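Local coordinates for protein serine protease inhibitor (Schistosoma haematobium, PDB 3STO) that probably inhibits serine-type endopeptidases as a member of the serpin family, in a parasitic blood fluke, at residues N38-P43 with Q342-K347; Q167-L172 with Y193-W198; F381-Y386 with P393-K398. One frame throughout, in Å; residues are numbered along the deposited sequence.

Interaction 1: N38-P43 with Q342-K347; sequences NFLTCP and QTNVLK
Gln342 reaches across to Thr41 and Cys42 with its side-chain amide, whose two ends are both used. Its chain is fully extended, with CG anti to the backbone N (chi1 -180°). OE1 takes three donors. The hydroxyl OG1 of Thr41 donates to Gln342 OE1 at 3.0 Å, lying in the carbonyl plane. The backbone N of Cys42 reaches the same OE1 of Gln342 at 3.1 Å in a nearly straight bond, but from above that plane. The third donor is Asn344 ND2, 3.1 Å from Gln342 OE1 and again out of the carbonyl plane. At the other end of the amide, Gln342 NE2 donates to Cys42 O at 2.9 Å, with the oxygen almost in the amide plane, so the bonds at OE1 and NE2 together fix the rotation of the group. These polar atoms are buried, and outside partners share the load: Tyr26 OH pairs with Thr41 OG1, Asn190 OD1 with Gln342 NE2, and Asn302 OD1 with Asn344 ND2, while Asn302 ND2 serves Leu40 O.

Beside this network the contact is apolar. Leu40 leans its CD2 on Asn344 CB at 3.6 Å, and the same methyl meets Leu346 CB at 3.9 Å. The segments 39-41 and 342-347 run at 111° to each other and meet through side chains, with no strand pairing between them.

Cys42 sits at the N-cap of helix 43-55, where its side chain caps a backbone N. This buried hydrogen-bond network between the start of the helix and a central strand is consistent with the shutter region of serpins. Strand 39-41 pairs with strand 392-399 and is backed by helix 18-30, whereas strand 339-348 lies between strands 186-197 and 287-305 of the main sheet.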
ATOM      1  N   ASN A  38       6.144  -6.068 -12.460  1.00 19.83           N
ATOM      2  CA  ASN A  38       5.822  -6.198 -11.042  1.00 27.92           C
ATOM      3  C   ASN A  38       4.972  -4.984 -10.594  1.00 31.87           C
ATOM      4  O   ASN A  38       5.144  -3.859 -11.065  1.00 30.42           O
ATOM      5  CB  ASN A  38       7.071  -6.297 -10.169  1.00 20.46           C
ATOM      6  CG  ASN A  38       7.889  -7.578 -10.414  1.00 24.17           C
ATOM      7  OD1 ASN A  38       7.352  -8.650 -10.731  1.00 19.98           O
ATOM      8  ND2 ASN A  38       9.205  -7.461 -10.231  1.00 17.09           N
ATOM      9  N   PHE A  39       4.028  -5.220  -9.703  1.00 26.53           N
ATOM     10  CA  PHE A  39       3.231  -4.138  -9.183  1.00 21.00           C
ATOM     11  C   PHE A  39       3.143  -4.246  -7.658  1.00 22.58           C
ATOM     12  O   PHE A  39       3.033  -5.345  -7.119  1.00 19.11           O
ATOM     13  CB  PHE A  39       1.829  -4.147  -9.801  1.00 17.83           C
ATOM     14  CG  PHE A  39       0.936  -3.129  -9.214  1.00 19.05           C
ATOM     15  CD1 PHE A  39       1.023  -1.793  -9.623  1.00 26.07           C
ATOM     16  CD2 PHE A  39       0.037  -3.479  -8.205  1.00 23.55           C
ATOM     17  CE1 PHE A  39       0.187  -0.791  -9.052  1.00 29.71           C
ATOM     18  CE2 PHE A  39      -0.804  -2.498  -7.623  1.00 30.75           C
ATOM     19  CZ  PHE A  39      -0.731  -1.143  -8.053  1.00 26.76           C
ATOM     20  N   LEU A  40       3.172  -3.106  -6.977  1.00 18.24           N
ATOM     21  CA  LEU A  40       3.110  -3.078  -5.519  1.00 22.38           C
ATOM     22  C   LEU A  40       2.442  -1.767  -5.081  1.00 22.17           C
ATOM     23  O   LEU A  40       2.845  -0.697  -5.507  1.00 26.44           O
ATOM     24  CB  LEU A  40       4.535  -3.187  -4.957  1.00 20.46           C
ATOM     25  CG  LEU A  40       4.785  -3.012  -3.470  1.00 29.51           C
ATOM     26  CD1 LEU A  40       3.948  -3.986  -2.701  1.00 27.33           C
ATOM     27  CD2 LEU A  40       6.251  -3.183  -3.128  1.00 23.88           C
ATOM     28  N   THR A  41       1.403  -1.852  -4.262  1.00 19.52           N
ATOM     29  CA  THR A  41       0.792  -0.658  -3.711  1.00 23.32           C
ATOM     30  C   THR A  41       0.099  -0.834  -2.345  1.00 26.24           C
ATOM     31  O   THR A  41      -0.425  -1.904  -2.015  1.00 18.60           O
ATOM     32  CB  THR A  41      -0.256  -0.055  -4.687  1.00 30.81           C
ATOM     33  OG1 THR A  41      -0.542   1.302  -4.313  1.00 30.09           O
ATOM     34  CG2 THR A  41      -1.552  -0.902  -4.677  1.00 27.65           C
ATOM     35  N   CYS A  42       0.050   0.271  -1.596  1.00 33.21           N
ATOM     36  CA  CYS A  42      -0.712   0.365  -0.346  1.00 26.30           C
ATOM     37  C   CYS A  42      -1.811   1.452  -0.346  1.00 20.87           C
ATOM     38  O   CYS A  42      -1.553   2.634  -0.089  1.00 22.70           O
ATOM     39  CB  CYS A  42       0.235   0.587   0.822  1.00 32.04           C
ATOM     40  SG  CYS A  42      -0.704   1.261   2.213  1.00 56.30           S
ATOM     41  N   PRO A  43      -3.048   1.050  -0.617  1.00 24.28           N
ATOM     42  CA  PRO A  43      -4.156   1.991  -0.872  1.00 27.38           C
ATOM     43  C   PRO A  43      -4.531   2.903   0.287  1.00 27.94           C
ATOM     44  O   PRO A  43      -5.055   4.002   0.031  1.00 29.97           O
ATOM     45  CB  PRO A  43      -5.336   1.070  -1.204  1.00 25.82           C
ATOM     46  CG  PRO A  43      -4.721  -0.241  -1.526  1.00 24.57           C
ATOM     47  CD  PRO A  43      -3.454  -0.353  -0.777  1.00 22.27           C
ATOM     48  N   GLN A 342       4.090   7.549  -4.033  1.00 31.23           N
ATOM     49  CA  GLN A 342       4.175   6.467  -3.048  1.00 31.61           C
ATOM     50  C   GLN A 342       5.409   5.572  -3.304  1.00 27.01           C
ATOM     51  O   GLN A 342       5.656   5.118  -4.416  1.00 25.07           O
ATOM     52  CB  GLN A 342       2.879   5.637  -2.976  1.00 15.41           C
ATOM     53  CG  GLN A 342       2.953   4.519  -1.949  1.00 17.92           C
ATOM     54  CD  GLN A 342       1.655   3.724  -1.858  1.00 29.97           C
ATOM     55  OE1 GLN A 342       1.367   2.880  -2.709  1.00 39.30           O
ATOM     56  NE2 GLN A 342       0.867   3.989  -0.825  1.00 31.14           N
ATOM     57  N   THR A 343       6.201   5.360  -2.274  1.00 18.97           N
ATOM     58  CA  THR A 343       7.358   4.529  -2.404  1.00 24.73           C
ATOM     59  C   THR A 343       7.189   3.350  -1.440  1.00 31.92           C
ATOM     60  O   THR A 343       6.935   3.554  -0.239  1.00 29.53           O
ATOM     61  CB  THR A 343       8.651   5.318  -2.170  1.00 30.25           C
ATOM     62  OG1 THR A 343       9.774   4.418  -2.215  1.00 39.99           O
ATOM     63  CG2 THR A 343       8.628   6.006  -0.839  1.00 25.27           C
ATOM     64  N   ASN A 344       7.289   2.133  -1.990  1.00 24.17           N
ATOM     65  CA  ASN A 344       6.959   0.888  -1.280  1.00 21.20           C
ATOM     66  C   ASN A 344       8.120  -0.120  -1.272  1.00 26.95           C
ATOM     67  O   ASN A 344       8.960  -0.153  -2.177  1.00 22.31           O
ATOM     68  CB  ASN A 344       5.726   0.202  -1.907  1.00 18.86           C
ATOM     69  CG  ASN A 344       4.491   1.091  -1.932  1.00 25.31           C
ATOM     70  OD1 ASN A 344       3.868   1.323  -0.900  1.00 30.82           O
ATOM     71  ND2 ASN A 344       4.128   1.589  -3.119  1.00 19.53           N
ATOM     72  N   VAL A 345       8.155  -0.953  -0.242  1.00 25.95           N
ATOM     73  CA  VAL A 345       9.056  -2.107  -0.222  1.00 27.43           C
ATOM     74  C   VAL A 345       8.334  -3.338   0.307  1.00 27.26           C
ATOM     75  O   VAL A 345       7.603  -3.251   1.290  1.00 23.32           O
ATOM     76  CB  VAL A 345      10.327  -1.862   0.593  1.00 23.89           C
ATOM     77  CG1 VAL A 345       9.992  -1.315   1.968  1.00 25.23           C
ATOM     78  CG2 VAL A 345      11.158  -3.167   0.683  1.00 19.18           C
ATOM     79  N   LEU A 346       8.508  -4.457  -0.398  1.00 25.24           N
ATOM     80  CA  LEU A 346       8.017  -5.766   0.028  1.00 20.63           C
ATOM     81  C   LEU A 346       9.204  -6.709   0.054  1.00 27.76           C
ATOM     82  O   LEU A 346       9.672  -7.158  -0.987  1.00 23.66           O
ATOM     83  CB  LEU A 346       6.951  -6.305  -0.943  1.00 25.63           C
ATOM     84  CG  LEU A 346       6.271  -7.664  -0.640  1.00 35.69           C
ATOM     85  CD1 LEU A 346       5.543  -7.681   0.712  1.00 24.16           C
ATOM     86  CD2 LEU A 346       5.283  -8.054  -1.744  1.00 23.87           C
ATOM     87  N   LYS A 347       9.709  -6.983   1.248  1.00 25.61           N
ATOM     88  CA  LYS A 347      10.811  -7.923   1.433  1.00 27.28           C
ATOM     89  C   LYS A 347      10.352  -9.215   2.146  1.00 30.11           C
ATOM     90  O   LYS A 347       9.966  -9.200   3.327  1.00 27.36           O
ATOM     91  CB  LYS A 347      11.944  -7.235   2.191  1.00 21.68           C
ATOM     92  CG  LYS A 347      12.992  -8.151   2.715  1.00 28.62           C
ATOM     93  CD  LYS A 347      14.003  -7.364   3.519  1.00 44.72           C
ATOM     94  CE  LYS A 347      14.977  -8.289   4.249  1.00 60.90           C
ATOM     95  NZ  LYS A 347      15.623  -7.611   5.416  1.00 65.59           N
TER

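Interaction 2: Q167-L172 with Y193-W198; sequences QSNGLL and YFRDFW
Ser168 O accepts the backbone N of Leu171 at 3.1 Å and lies obliquely to the Tyr193 ring, 3.7 Å from its CE1. The bond closes a type I' turn from Ser168 to Leu171, with Asn169 and Gly170 at its corners in positive-phi conformations. The Tyr193 ring lies against the turn. Its CG stands anti to the backbone N (chi1 -168°), and Leu171 CD1 comes to the ring edge, 4.1 Å from Tyr193 CE1. At the phenol end, Asn169 CB packs obliquely, 3.8 Å from Tyr193 OH.

Tyr193 CE2 lies 4.0 Å above one face of the Arg195 guanidinium, offset toward its rim, and Arg195 has a long, weak ion pair with Glu112. Its NH2 lies 3.2 Å from Asn169 ND2, a meeting of two donors and not a bond; Asn169 is exposed and poorly ordered, which leaves its amide orientation doubtful. Ser168 OG turns back to Val164 O in the preceding helix.

Packing, not polar bonding, thus joins the turn to the strand. This is where helix 153-167, which in serpins lies across the main sheet, ends and the connection to strand 186-197 begins, its turn packed on Tyr193.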
ATOM      1  N   GLN A 167      12.259   6.803   7.158  1.00 44.36           N
ATOM      2  CA  GLN A 167      10.977   6.131   7.386  1.00 47.42           C
ATOM      3  C   GLN A 167      11.033   4.651   7.005  1.00 55.84           C
ATOM      4  O   GLN A 167      10.304   3.820   7.550  1.00 53.96           O
ATOM      5  CB  GLN A 167       9.859   6.810   6.588  1.00 37.33           C
ATOM      6  CG  GLN A 167       9.926   8.298   6.611  1.00 33.58           C
ATOM      7  CD  GLN A 167       9.605   8.865   7.961  1.00 37.66           C
ATOM      8  OE1 GLN A 167       8.715   8.378   8.662  1.00 41.83           O
ATOM      9  NE2 GLN A 167      10.326   9.899   8.342  1.00 36.71           N
ATOM     10  N   SER A 168      11.907   4.338   6.057  1.00 59.61           N
ATOM     11  CA  SER A 168      11.999   2.999   5.488  1.00 56.03           C
ATOM     12  C   SER A 168      12.951   2.107   6.262  1.00 53.13           C
ATOM     13  O   SER A 168      13.235   0.985   5.829  1.00 50.52           O
ATOM     14  CB  SER A 168      12.488   3.092   4.038  1.00 55.94           C
ATOM     15  OG  SER A 168      13.682   3.859   3.943  1.00 41.46           O
ATOM     16  N   ASN A 169      13.452   2.612   7.390  1.00 52.85           N
ATOM     17  CA  ASN A 169      14.544   1.964   8.111  1.00 52.09           C
ATOM     18  C   ASN A 169      15.712   1.609   7.198  1.00 57.73           C
ATOM     19  O   ASN A 169      16.304   0.541   7.337  1.00 45.48           O
ATOM     20  CB  ASN A 169      14.056   0.692   8.806  1.00 66.74           C
ATOM     21  CG  ASN A 169      14.153   0.782  10.309  1.00 87.03           C
ATOM     22  OD1 ASN A 169      13.701   1.763  10.913  1.00 90.57           O
ATOM     23  ND2 ASN A 169      14.764  -0.229  10.927  1.00 72.92           N
ATOM     24  N   GLY A 170      16.025   2.485   6.247  1.00 51.27           N
ATOM     25  CA  GLY A 170      17.106   2.234   5.310  1.00 42.86           C
ATOM     26  C   GLY A 170      16.768   1.558   3.985  1.00 51.17           C
ATOM     27  O   GLY A 170      17.504   1.706   3.013  1.00 58.44           O
ATOM     28  N   LEU A 171      15.662   0.819   3.933  1.00 53.82           N
ATOM     29  CA  LEU A 171      15.309   0.039   2.742  1.00 47.16           C
ATOM     30  C   LEU A 171      14.892   0.870   1.510  1.00 51.21           C
ATOM     31  O   LEU A 171      14.778   0.329   0.407  1.00 48.76           O
ATOM     32  CB  LEU A 171      14.204  -0.979   3.081  1.00 51.60           C
ATOM     33  CG  LEU A 171      14.429  -1.999   4.208  1.00 56.43           C
ATOM     34  CD1 LEU A 171      13.307  -3.037   4.292  1.00 36.25           C
ATOM     35  CD2 LEU A 171      15.753  -2.704   4.015  1.00 66.70           C
ATOM     36  N   LEU A 172      14.668   2.168   1.717  1.00 54.55           N
ATOM     37  CA  LEU A 172      14.132   3.097   0.703  1.00 52.21           C
ATOM     38  C   LEU A 172      12.811   2.664   0.066  1.00 51.87           C
ATOM     39  O   LEU A 172      11.724   3.016   0.561  1.00 49.60           O
ATOM     40  CB  LEU A 172      15.182   3.460  -0.351  1.00 47.68           C
ATOM     41  CG  LEU A 172      16.417   4.129   0.281  1.00 63.45           C
ATOM     42  CD1 LEU A 172      17.424   4.625  -0.762  1.00 55.07           C
ATOM     43  CD2 LEU A 172      15.981   5.269   1.201  1.00 49.80           C
ATOM     44  N   TYR A 193       5.131   1.245   5.732  1.00 34.91           N
ATOM     45  CA  TYR A 193       6.061   0.223   6.182  1.00 43.62           C
ATOM     46  C   TYR A 193       5.333  -0.810   7.047  1.00 33.56           C
ATOM     47  O   TYR A 193       4.792  -0.493   8.116  1.00 27.15           O
ATOM     48  CB  TYR A 193       7.214   0.884   6.953  1.00 39.61           C
ATOM     49  CG  TYR A 193       8.418   0.017   7.252  1.00 36.30           C
ATOM     50  CD1 TYR A 193       9.244  -0.432   6.243  1.00 44.48           C
ATOM     51  CD2 TYR A 193       8.750  -0.312   8.563  1.00 40.34           C
ATOM     52  CE1 TYR A 193      10.374  -1.206   6.529  1.00 54.20           C
ATOM     53  CE2 TYR A 193       9.865  -1.082   8.864  1.00 39.84           C
ATOM     54  CZ  TYR A 193      10.679  -1.521   7.847  1.00 55.66           C
ATOM     55  OH  TYR A 193      11.792  -2.288   8.150  1.00 64.09           O
ATOM     56  N   PHE A 194       5.334  -2.041   6.558  1.00 26.10           N
ATOM     57  CA  PHE A 194       4.830  -3.174   7.294  1.00 25.68           C
ATOM     58  C   PHE A 194       5.988  -4.089   7.688  1.00 29.09           C
ATOM     59  O   PHE A 194       6.861  -4.363   6.890  1.00 30.78           O
ATOM     60  CB  PHE A 194       3.815  -3.939   6.439  1.00 17.16           C
ATOM     61  CG  PHE A 194       3.166  -5.072   7.158  1.00 21.82           C
ATOM     62  CD1 PHE A 194       3.825  -6.294   7.299  1.00 14.60           C
ATOM     63  CD2 PHE A 194       1.902  -4.913   7.727  1.00 20.64           C
ATOM     64  CE1 PHE A 194       3.218  -7.367   7.976  1.00 18.91           C
ATOM     65  CE2 PHE A 194       1.287  -5.963   8.403  1.00 18.84           C
ATOM     66  CZ  PHE A 194       1.947  -7.196   8.535  1.00 14.69           C
ATOM     67  N   ARG A 195       5.977  -4.580   8.919  1.00 32.17           N
ATOM     68  CA  ARG A 195       7.026  -5.472   9.389  1.00 21.54           C
ATOM     69  C   ARG A 195       6.541  -6.423  10.494  1.00 27.40           C
ATOM     70  O   ARG A 195       6.005  -5.996  11.525  1.00 26.96           O
ATOM     71  CB  ARG A 195       8.234  -4.669   9.857  1.00 29.05           C
ATOM     72  CG  ARG A 195       9.395  -5.532  10.323  1.00 44.11           C
ATOM     73  CD  ARG A 195      10.001  -4.981  11.620  1.00 58.16           C
ATOM     74  NE  ARG A 195      11.181  -4.152  11.399  1.00 59.22           N
ATOM     75  CZ  ARG A 195      11.598  -3.215  12.247  1.00 68.14           C
ATOM     76  NH1 ARG A 195      10.909  -2.985  13.357  1.00 57.55           N
ATOM     77  NH2 ARG A 195      12.690  -2.498  11.981  1.00 61.17           N
ATOM     78  N   ASP A 196       6.706  -7.721  10.246  1.00 23.10           N
ATOM     79  CA  ASP A 196       6.449  -8.734  11.249  1.00 26.04           C
ATOM     80  C   ASP A 196       7.083 -10.090  10.888  1.00 25.31           C
ATOM     81  O   ASP A 196       7.321 -10.377   9.735  1.00 18.80           O
ATOM     82  CB  ASP A 196       4.947  -8.889  11.478  1.00 20.97           C
ATOM     83  CG  ASP A 196       4.615  -9.519  12.849  1.00 27.88           C
ATOM     84  OD1 ASP A 196       5.558  -9.739  13.647  1.00 26.78           O
ATOM     85  OD2 ASP A 196       3.422  -9.803  13.118  1.00 23.14           O
ATOM     86  N   PHE A 197       7.337 -10.905  11.906  1.00 25.12           N
ATOM     87  CA  PHE A 197       7.742 -12.299  11.750  1.00 15.93           C
ATOM     88  C   PHE A 197       6.547 -13.127  11.325  1.00 24.82           C
ATOM     89  O   PHE A 197       5.394 -12.740  11.591  1.00 24.97           O
ATOM     90  CB  PHE A 197       8.258 -12.839  13.089  1.00 23.11           C
ATOM     91  CG  PHE A 197       9.581 -12.273  13.506  1.00 32.71           C
ATOM     92  CD1 PHE A 197      10.635 -12.199  12.612  1.00 39.55           C
ATOM     93  CD2 PHE A 197       9.764 -11.774  14.775  1.00 51.89           C
ATOM     94  CE1 PHE A 197      11.852 -11.653  12.982  1.00 36.96           C
ATOM     95  CE2 PHE A 197      10.982 -11.237  15.154  1.00 49.39           C
ATOM     96  CZ  PHE A 197      12.026 -11.182  14.254  1.00 50.34           C
ATOM     97  N   TRP A 198       6.823 -14.239  10.636  1.00 20.32           N
ATOM     98  CA  TRP A 198       5.827 -15.279  10.411  1.00 21.85           C
ATOM     99  C   TRP A 198       5.413 -15.828  11.748  1.00 17.77           C
ATOM    100  O   TRP A 198       6.224 -15.949  12.658  1.00 18.61           O
ATOM    101  CB  TRP A 198       6.372 -16.453   9.579  1.00 12.24           C
ATOM    102  CG  TRP A 198       6.832 -16.065   8.219  1.00 16.66           C
ATOM    103  CD1 TRP A 198       8.117 -16.075   7.755  1.00 12.62           C
ATOM    104  CD2 TRP A 198       6.014 -15.569   7.146  1.00 20.94           C
ATOM    105  NE1 TRP A 198       8.148 -15.622   6.454  1.00 19.76           N
ATOM    106  CE2 TRP A 198       6.873 -15.310   6.053  1.00 17.74           C
ATOM    107  CE3 TRP A 198       4.633 -15.315   7.005  1.00 20.45           C
ATOM    108  CZ2 TRP A 198       6.403 -14.818   4.828  1.00 17.41           C
ATOM    109  CZ3 TRP A 198       4.169 -14.823   5.792  1.00 18.37           C
ATOM    110  CH2 TRP A 198       5.054 -14.585   4.713  1.00 17.46           C
TER

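Interaction 3: F381-Y386 with P393-K398; sequences FICFIY and PIMAAK
Ile385 and Met395, a selenomethionine, face each other in the antiparallel hairpin of strands 381-387 and 392-399, part of serpin sheet B, with a classic beta bulge at Ile394 and Met395. Ile385 O accepts Ile394 N at 3.0 Å and, weakly, Met395 N. Ile385 N in turn donates to Met395 O, and Cys383 and Ala397 exchange two backbone bonds, that from Ala397 N the more bent.

On the face of Cys383, Ile385, Met395 and Ala397, CG of the selenomethionine stands anti to the backbone N (chi1 -177°), and bends at chi2 and chi3 bring CE within 3.5 Å of Ile385 CG1. Cys383 SG rests 3.9 Å from Ala397 CB. The other face carries Phe384, whose CD1 touches Pro393 CB at 3.6 Å, the two side chains lying side by side and pointing the same way. Phe384 CE1 also meets Ala396 CB at 3.8 Å. On this face too, Lys398 CB lies 3.9 Å from Ile382 CG1.

Farther out, helices 269-273 and 279-283 pack on this second face, through Leu272 and Leu279 against Phe384. Strand 253-260 extends the sheet beyond 381-387, and strand 39-41 does so beyond 392-399. The Lys398 chain bends at chi3 (69°) and leads away, and its NZ is hydrogen-bonded to the backbone O of Phe34.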
ATOM      1  N   PHE A 381       2.422 -14.580  -9.641  1.00 18.94           N
ATOM      2  CA  PHE A 381       1.351 -14.709  -8.673  1.00 19.93           C
ATOM      3  C   PHE A 381       0.940 -13.353  -8.114  1.00 17.80           C
ATOM      4  O   PHE A 381       1.680 -12.374  -8.178  1.00 14.17           O
ATOM      5  CB  PHE A 381       1.789 -15.616  -7.531  1.00 12.19           C
ATOM      6  CG  PHE A 381       3.022 -15.125  -6.804  1.00 15.36           C
ATOM      7  CD1 PHE A 381       4.298 -15.349  -7.321  1.00 11.70           C
ATOM      8  CD2 PHE A 381       2.911 -14.441  -5.608  1.00 13.01           C
ATOM      9  CE1 PHE A 381       5.422 -14.934  -6.644  1.00 12.69           C
ATOM     10  CE2 PHE A 381       4.046 -14.007  -4.924  1.00 16.93           C
ATOM     11  CZ  PHE A 381       5.302 -14.260  -5.436  1.00 13.54           C
ATOM     12  N   ILE A 382      -0.243 -13.316  -7.533  1.00 18.41           N
ATOM     13  CA  ILE A 382      -0.706 -12.110  -6.865  1.00 21.32           C
ATOM     14  C   ILE A 382      -0.717 -12.358  -5.358  1.00 16.86           C
ATOM     15  O   ILE A 382      -1.076 -13.436  -4.889  1.00 20.99           O
ATOM     16  CB  ILE A 382      -2.077 -11.648  -7.463  1.00 17.74           C
ATOM     17  CG1 ILE A 382      -1.797 -10.825  -8.730  1.00 14.76           C
ATOM     18  CG2 ILE A 382      -2.915 -10.853  -6.471  1.00 17.13           C
ATOM     19  CD1 ILE A 382      -2.404 -11.389  -9.920  1.00 23.10           C
ATOM     20  N   CYS A 383      -0.266 -11.381  -4.599  1.00 14.81           N
ATOM     21  CA  CYS A 383      -0.265 -11.547  -3.162  1.00 18.04           C
ATOM     22  C   CYS A 383      -0.709 -10.277  -2.418  1.00 25.46           C
ATOM     23  O   CYS A 383      -0.709  -9.170  -2.980  1.00 23.49           O
ATOM     24  CB  CYS A 383       1.087 -12.056  -2.675  1.00 13.98           C
ATOM     25  SG  CYS A 383       2.397 -10.919  -2.980  1.00 18.47           S
ATOM     26  N   PHE A 384      -1.107 -10.455  -1.160  1.00 15.02           N
ATOM     27  CA  PHE A 384      -1.620  -9.365  -0.351  1.00 16.35           C
ATOM     28  C   PHE A 384      -1.126  -9.486   1.066  1.00 19.29           C
ATOM     29  O   PHE A 384      -0.902 -10.591   1.552  1.00 14.13           O
ATOM     30  CB  PHE A 384      -3.125  -9.456  -0.293  1.00 15.32           C
ATOM     31  CG  PHE A 384      -3.806  -9.420  -1.639  1.00 14.67           C
ATOM     32  CD1 PHE A 384      -4.166  -8.186  -2.223  1.00 18.18           C
ATOM     33  CD2 PHE A 384      -4.155 -10.590  -2.274  1.00 12.55           C
ATOM     34  CE1 PHE A 384      -4.838  -8.122  -3.418  1.00 13.67           C
ATOM     35  CE2 PHE A 384      -4.827 -10.559  -3.501  1.00 15.90           C
ATOM     36  CZ  PHE A 384      -5.179  -9.319  -4.070  1.00 19.57           C
ATOM     37  N   ILE A 385      -0.921  -8.356   1.736  1.00 15.96           N
ATOM     38  CA  ILE A 385      -0.969  -8.392   3.184  1.00 12.61           C
ATOM     39  C   ILE A 385      -2.417  -8.074   3.517  1.00 16.57           C
ATOM     40  O   ILE A 385      -2.910  -7.017   3.166  1.00 19.93           O
ATOM     41  CB  ILE A 385      -0.049  -7.401   3.802  1.00 20.15           C
ATOM     42  CG1 ILE A 385       1.387  -7.749   3.435  1.00 16.89           C
ATOM     43  CG2 ILE A 385      -0.305  -7.320   5.323  1.00 13.68           C
ATOM     44  CD1 ILE A 385       2.383  -6.668   3.799  1.00 21.25           C
ATOM     45  N   TYR A 386      -3.126  -9.027   4.104  1.00 15.35           N
ATOM     46  CA  TYR A 386      -4.559  -8.887   4.301  1.00 18.14           C
ATOM     47  C   TYR A 386      -4.815  -8.565   5.771  1.00 16.93           C
ATOM     48  O   TYR A 386      -4.207  -9.174   6.654  1.00 13.08           O
ATOM     49  CB  TYR A 386      -5.262 -10.195   3.895  1.00 16.49           C
ATOM     50  CG  TYR A 386      -6.756 -10.251   4.136  1.00 17.04           C
ATOM     51  CD1 TYR A 386      -7.636  -9.509   3.364  1.00 16.54           C
ATOM     52  CD2 TYR A 386      -7.289 -11.056   5.141  1.00 21.76           C
ATOM     53  CE1 TYR A 386      -9.002  -9.561   3.572  1.00 20.60           C
ATOM     54  CE2 TYR A 386      -8.660 -11.114   5.364  1.00 23.32           C
ATOM     55  CZ  TYR A 386      -9.518 -10.351   4.574  1.00 33.25           C
ATOM     56  OH  TYR A 386     -10.889 -10.400   4.770  1.00 26.72           O
ATOM     57  N   PRO A 393      -7.256  -5.752   1.941  1.00 23.25           N
ATOM     58  CA  PRO A 393      -5.797  -5.751   1.854  1.00 15.40           C
ATOM     59  C   PRO A 393      -5.238  -4.369   2.139  1.00 19.29           C
ATOM     60  O   PRO A 393      -5.757  -3.342   1.697  1.00 26.24           O
ATOM     61  CB  PRO A 393      -5.540  -6.140   0.394  1.00 22.02           C
ATOM     62  CG  PRO A 393      -6.753  -5.592  -0.343  1.00 21.04           C
ATOM     63  CD  PRO A 393      -7.913  -5.797   0.618  1.00 21.25           C
ATOM     64  N   ILE A 394      -4.174  -4.339   2.910  1.00 16.79           N
ATOM     65  CA  ILE A 394      -3.486  -3.091   3.093  1.00 24.79           C
ATOM     66  C   ILE A 394      -2.258  -2.987   2.190  1.00 22.59           C
ATOM     67  O   ILE A 394      -1.658  -1.933   2.072  1.00 26.14           O
ATOM     68  CB  ILE A 394      -3.130  -2.856   4.565  1.00 29.02           C
ATOM     69  CG1 ILE A 394      -2.216  -3.949   5.074  1.00 20.53           C
ATOM     70  CG2 ILE A 394      -4.422  -2.758   5.431  1.00 21.58           C
ATOM     71  CD1 ILE A 394      -1.555  -3.545   6.354  1.00 34.63           C
HETATM   72  N   MSE A 395      -1.904  -4.085   1.541  1.00 21.47           N
HETATM   73  CA  MSE A 395      -0.839  -4.094   0.551  1.00 19.09           C
HETATM   74  C   MSE A 395      -1.310  -5.078  -0.538  1.00 22.45           C
HETATM   75  O   MSE A 395      -1.795  -6.172  -0.239  1.00 19.29           O
HETATM   76  CB  MSE A 395       0.480  -4.477   1.213  1.00 20.89           C
HETATM   77  CG  MSE A 395       1.735  -4.473   0.347  1.00 32.44           C
HETATM   78 SE   MSE A 395       1.982  -5.915  -0.974  1.00101.36          SE
HETATM   79  CE  MSE A 395       1.879  -7.643  -0.036  1.00 27.46           C
ATOM     80  N   ALA A 396      -1.230  -4.642  -1.793  1.00 16.49           N
ATOM     81  CA  ALA A 396      -1.578  -5.440  -2.964  1.00 11.75           C
ATOM     82  C   ALA A 396      -0.366  -5.467  -3.906  1.00 15.75           C
ATOM     83  O   ALA A 396       0.311  -4.466  -4.107  1.00 17.70           O
ATOM     84  CB  ALA A 396      -2.839  -4.862  -3.690  1.00 12.68           C
ATOM     85  N   ALA A 397      -0.081  -6.632  -4.449  1.00 15.41           N
ATOM     86  CA  ALA A 397       1.123  -6.842  -5.220  1.00 16.33           C
ATOM     87  C   ALA A 397       0.905  -7.885  -6.301  1.00 16.79           C
ATOM     88  O   ALA A 397       0.201  -8.873  -6.113  1.00 18.42           O
ATOM     89  CB  ALA A 397       2.297  -7.261  -4.317  1.00  7.54           C
ATOM     90  N   LYS A 398       1.536  -7.656  -7.439  1.00 16.84           N
ATOM     91  CA  LYS A 398       1.672  -8.691  -8.438  1.00 12.73           C
ATOM     92  C   LYS A 398       3.178  -8.984  -8.626  1.00 15.96           C
ATOM     93  O   LYS A 398       3.993  -8.080  -8.879  1.00 18.18           O
ATOM     94  CB  LYS A 398       1.014  -8.271  -9.746  1.00 15.86           C
ATOM     95  CG  LYS A 398       1.224  -9.286 -10.866  1.00 27.52           C
ATOM     96  CD  LYS A 398       0.545  -8.860 -12.145  1.00 33.58           C
ATOM     97  CE  LYS A 398       1.227  -7.658 -12.762  1.00 36.35           C
ATOM     98  NZ  LYS A 398       0.962  -7.611 -14.226  1.00 36.04           N
TER

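Interactions 1 and 3 are buried and share a layer: strand 39-41 pairs with 392-399, so Thr41 N and Ala396 O probably bond while Leu40 packs on Met395. Interaction 2 is only partly buried, with its centre about 12 Å from that of interaction 1, yet strands 186-197 and 339-348 are neighbours in the main sheet, and Leu171 touches Val345. Chemistry follows place. Backbone pairing holds the two strands of interaction 3 within one sheet, a buried side-chain amide network joins crossing layers in interaction 1, and van der Waals contact with the tyrosine ring joins the turn of interaction 2 to the strand. Phe194 also reaches Ile385 and Ile394, linking interactions 2 and 3.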